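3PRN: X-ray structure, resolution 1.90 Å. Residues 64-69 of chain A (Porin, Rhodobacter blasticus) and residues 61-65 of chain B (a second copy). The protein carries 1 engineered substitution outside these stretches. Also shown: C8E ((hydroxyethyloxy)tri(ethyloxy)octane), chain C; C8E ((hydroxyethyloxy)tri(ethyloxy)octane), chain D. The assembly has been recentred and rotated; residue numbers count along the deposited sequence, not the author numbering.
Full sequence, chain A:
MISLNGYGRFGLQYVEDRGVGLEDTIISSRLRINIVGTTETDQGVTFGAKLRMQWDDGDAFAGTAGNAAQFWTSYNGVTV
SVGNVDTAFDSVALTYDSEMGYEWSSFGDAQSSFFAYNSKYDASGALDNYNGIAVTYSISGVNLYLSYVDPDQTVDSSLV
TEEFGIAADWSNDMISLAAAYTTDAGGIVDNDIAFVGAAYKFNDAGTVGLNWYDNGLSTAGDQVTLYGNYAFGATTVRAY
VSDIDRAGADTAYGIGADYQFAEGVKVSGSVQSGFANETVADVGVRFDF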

# COMPACT_ATOMS: atom_id res chain seq x y z
N THR A 64 -7.05 -1.80 2.30
CA THR A 64 -6.59 -2.10 0.94
C THR A 64 -5.10 -2.49 1.03
O THR A 64 -4.35 -1.79 1.77
CB THR A 64 -6.67 -0.81 0.08
OG1 THR A 64 -8.01 -0.30 0.17
CG2 THR A 64 -6.40 -1.05 -1.43
N ALA A 65 -4.72 -3.44 0.24
CA ALA A 65 -3.33 -3.90 0.21
C ALA A 65 -2.92 -4.15 -1.26
O ALA A 65 -3.76 -3.99 -2.13
CB ALA A 65 -3.17 -5.19 1.02
N GLY A 66 -1.64 -4.43 -1.42
CA GLY A 66 -1.16 -4.72 -2.78
C GLY A 66 -1.35 -6.25 -2.99
O GLY A 66 -1.51 -7.03 -2.03
N ASN A 67 -1.31 -6.64 -4.25
CA ASN A 67 -1.40 -8.05 -4.67
C ASN A 67 0.02 -8.62 -4.83
O ASN A 67 1.00 -8.01 -4.34
CB ASN A 67 -2.25 -8.22 -5.92
CG ASN A 67 -1.69 -7.55 -7.14
OD1 ASN A 67 -0.75 -6.75 -7.03
ND2 ASN A 67 -2.23 -7.80 -8.32
N ALA A 68 0.16 -9.77 -5.54
CA ALA A 68 1.53 -10.32 -5.76
C ALA A 68 2.02 -9.75 -7.09
O ALA A 68 1.22 -9.40 -8.00
CB ALA A 68 1.41 -11.84 -5.83
N ALA A 69 3.34 -9.56 -7.22
CA ALA A 69 3.92 -8.84 -8.34
C ALA A 69 3.92 -9.64 -9.64
O ALA A 69 3.90 -10.87 -9.64
CB ALA A 69 5.44 -8.56 -8.05
N PHE B 61 -0.10 -14.73 2.13
CA PHE B 61 -1.29 -14.16 1.58
C PHE B 61 -1.17 -13.69 0.14
O PHE B 61 -2.13 -13.09 -0.34
CB PHE B 61 -1.80 -13.03 2.48
CG PHE B 61 -1.84 -13.42 3.95
CD1 PHE B 61 -2.69 -14.42 4.38
CD2 PHE B 61 -1.02 -12.77 4.85
CE1 PHE B 61 -2.70 -14.76 5.73
CE2 PHE B 61 -1.03 -13.10 6.20
CZ PHE B 61 -1.88 -14.11 6.63
N ALA B 62 -0.02 -13.85 -0.51
CA ALA B 62 0.12 -13.39 -1.90
C ALA B 62 -0.26 -11.90 -1.96
O ALA B 62 -0.93 -11.42 -2.87
CB ALA B 62 -0.67 -14.29 -2.85
N GLY B 63 0.21 -11.12 -0.98
CA GLY B 63 -0.09 -9.70 -0.88
C GLY B 63 1.13 -8.86 -0.47
O GLY B 63 2.18 -9.41 -0.13
N THR B 64 0.96 -7.55 -0.58
CA THR B 64 2.07 -6.66 -0.25
C THR B 64 1.52 -5.53 0.63
O THR B 64 0.42 -5.00 0.31
CB THR B 64 2.59 -6.00 -1.56
OG1 THR B 64 2.88 -7.05 -2.51
CG2 THR B 64 3.90 -5.20 -1.39
N ALA B 65 2.31 -5.13 1.58
CA ALA B 65 1.93 -4.05 2.49
C ALA B 65 3.16 -3.14 2.74
O ALA B 65 4.22 -3.45 2.21
CB ALA B 65 1.43 -4.62 3.82
C1 C8E C . 0.15 -8.65 3.30
C2 C8E C . -0.98 -7.94 2.73
C3 C8E C . -2.10 -7.83 3.67
C4 C8E C . -3.00 -8.93 3.33
C5 C8E C . -3.11 -9.71 4.59
C6 C8E C . -4.45 -9.67 5.08
C7 C8E C . -4.46 -10.88 5.86
C8 C8E C . -5.72 -10.98 6.63
O9 C8E C . -6.22 -12.29 6.95
C10 C8E C . -5.62 -12.91 8.08
C11 C8E C . -6.32 -14.24 8.27
O12 C8E C . -7.76 -14.10 8.42
C13 C8E C . -8.63 -14.26 7.24
C14 C8E C . -9.40 -13.07 6.59
O15 C8E C . -10.72 -13.03 5.94
C16 C8E C . -10.63 -12.90 4.51
C17 C8E C . -10.11 -11.60 3.90
O18 C8E C . -10.08 -11.19 2.55
C19 C8E C . -11.27 -11.20 1.71
C20 C8E C . -11.65 -9.79 0.99
O21 C8E C . -12.95 -9.38 1.44
C1 C8E D . -1.08 -3.70 8.42
C2 C8E D . -0.30 -4.24 7.31
C3 C8E D . -0.76 -5.57 6.91
C4 C8E D . 0.13 -6.51 7.58
C5 C8E D . -0.79 -7.36 8.39
C6 C8E D . -0.75 -8.71 7.93
C7 C8E D . -1.16 -9.39 9.12
C8 C8E D . -1.37 -10.82 8.85
O9 C8E D . -1.18 -11.76 9.92
C10 C8E D . -2.27 -11.90 10.81
C11 C8E D . -1.89 -12.95 11.82
O12 C8E D . -1.52 -14.22 11.20
C13 C8E D . -0.10 -14.51 10.94
C14 C8E D . 0.50 -14.56 9.50
O15 C8E D . 1.56 -15.41 8.94
C16 C8E D . 2.80 -14.69 8.73
C17 C8E D . 2.86 -13.61 7.64
O18 C8E D . 3.97 -12.90 7.15
C19 C8E D . 5.17 -13.57 6.67
C20 C8E D . 5.64 -13.20 5.16
O21 C8E D . 5.62 -14.39 4.35
O HOH W 1 -2.11 -11.81 -5.35

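Two copies of the porin meet here through backbone more than through side chains, and two glycines, Gly63(B) and Gly66(A), sit where a CB would be tight. The two segments run in roughly opposed senses, 127° apart end to end, so the register descends on one chain as it climbs on the other: Ala68(A) faces Ala62(B), Asn67(A) faces Gly63(B), and Gly66(A) faces Thr64(B).

Chain B enters with Phe61(B), whose side chain stays out of reach of the other stretch and packs against detergent. Its ring has the C8E of chain C over one face, with CD2 3.7 Å from C5 of that molecule, while CE2 lies 3.5 Å from C8 of the C8E of chain D. These are apolar contacts between the aromatic ring and the octyl tails of the two detergents.

Ala62(B) makes the first contact with chain A. Its carbonyl O is 3.3 Å from Ala68(A) N, but the angle is too poor for a hydrogen bond. A water completes the link: it accepts from Ala68(A) N at 3.1 Å and donates to Ala62(B) O at 2.8 Å, satisfying both polar groups where the chains do not align for a direct bond. Beside this bridge the two methyl groups meet loosely, Ala68(A) CB to Ala62(B) CB at 4.4 Å.

At Gly63(B) the rule is absence. Its CA comes within 3.2 Å of Gly66(A) O, and a CB here would sit tightly against that same oxygen, at 3.3 Å, and be crowded by C2 of the chain C detergent.

Thr64(B) carries the main bonding. It forms a single antiparallel bridge with Gly66(A), CA to CA 4.5 Å, closed by two hydrogen bonds: Gly66(A) N to Thr64(B) O at 2.7 Å and Thr64(B) N to Gly66(A) O at 2.9 Å, both with N-H...O angles of 155°. Gly66(A) suits this position, since a CB on it would point toward chain B and lie only 3.2 Å from Thr64(B) CB. The threonine side chain, in the m rotamer, adds a third bond as OG1 donates to Asn67(A) O at 2.8 Å, so one residue ties down two successive carbonyls of chain A. The CA-to-CB bond of Asn67(A) points away from chain B's stretch, and its OD1 and ND2 are hydrogen-bonded elsewhere in the structure.

Beyond the bridge, Ala65(A) CB rests 3.7 Å from Thr64(B) O, whereas Ala65(B) turns its CB sideways and packs on detergent, 3.9 Å from C3 of the chain D molecule.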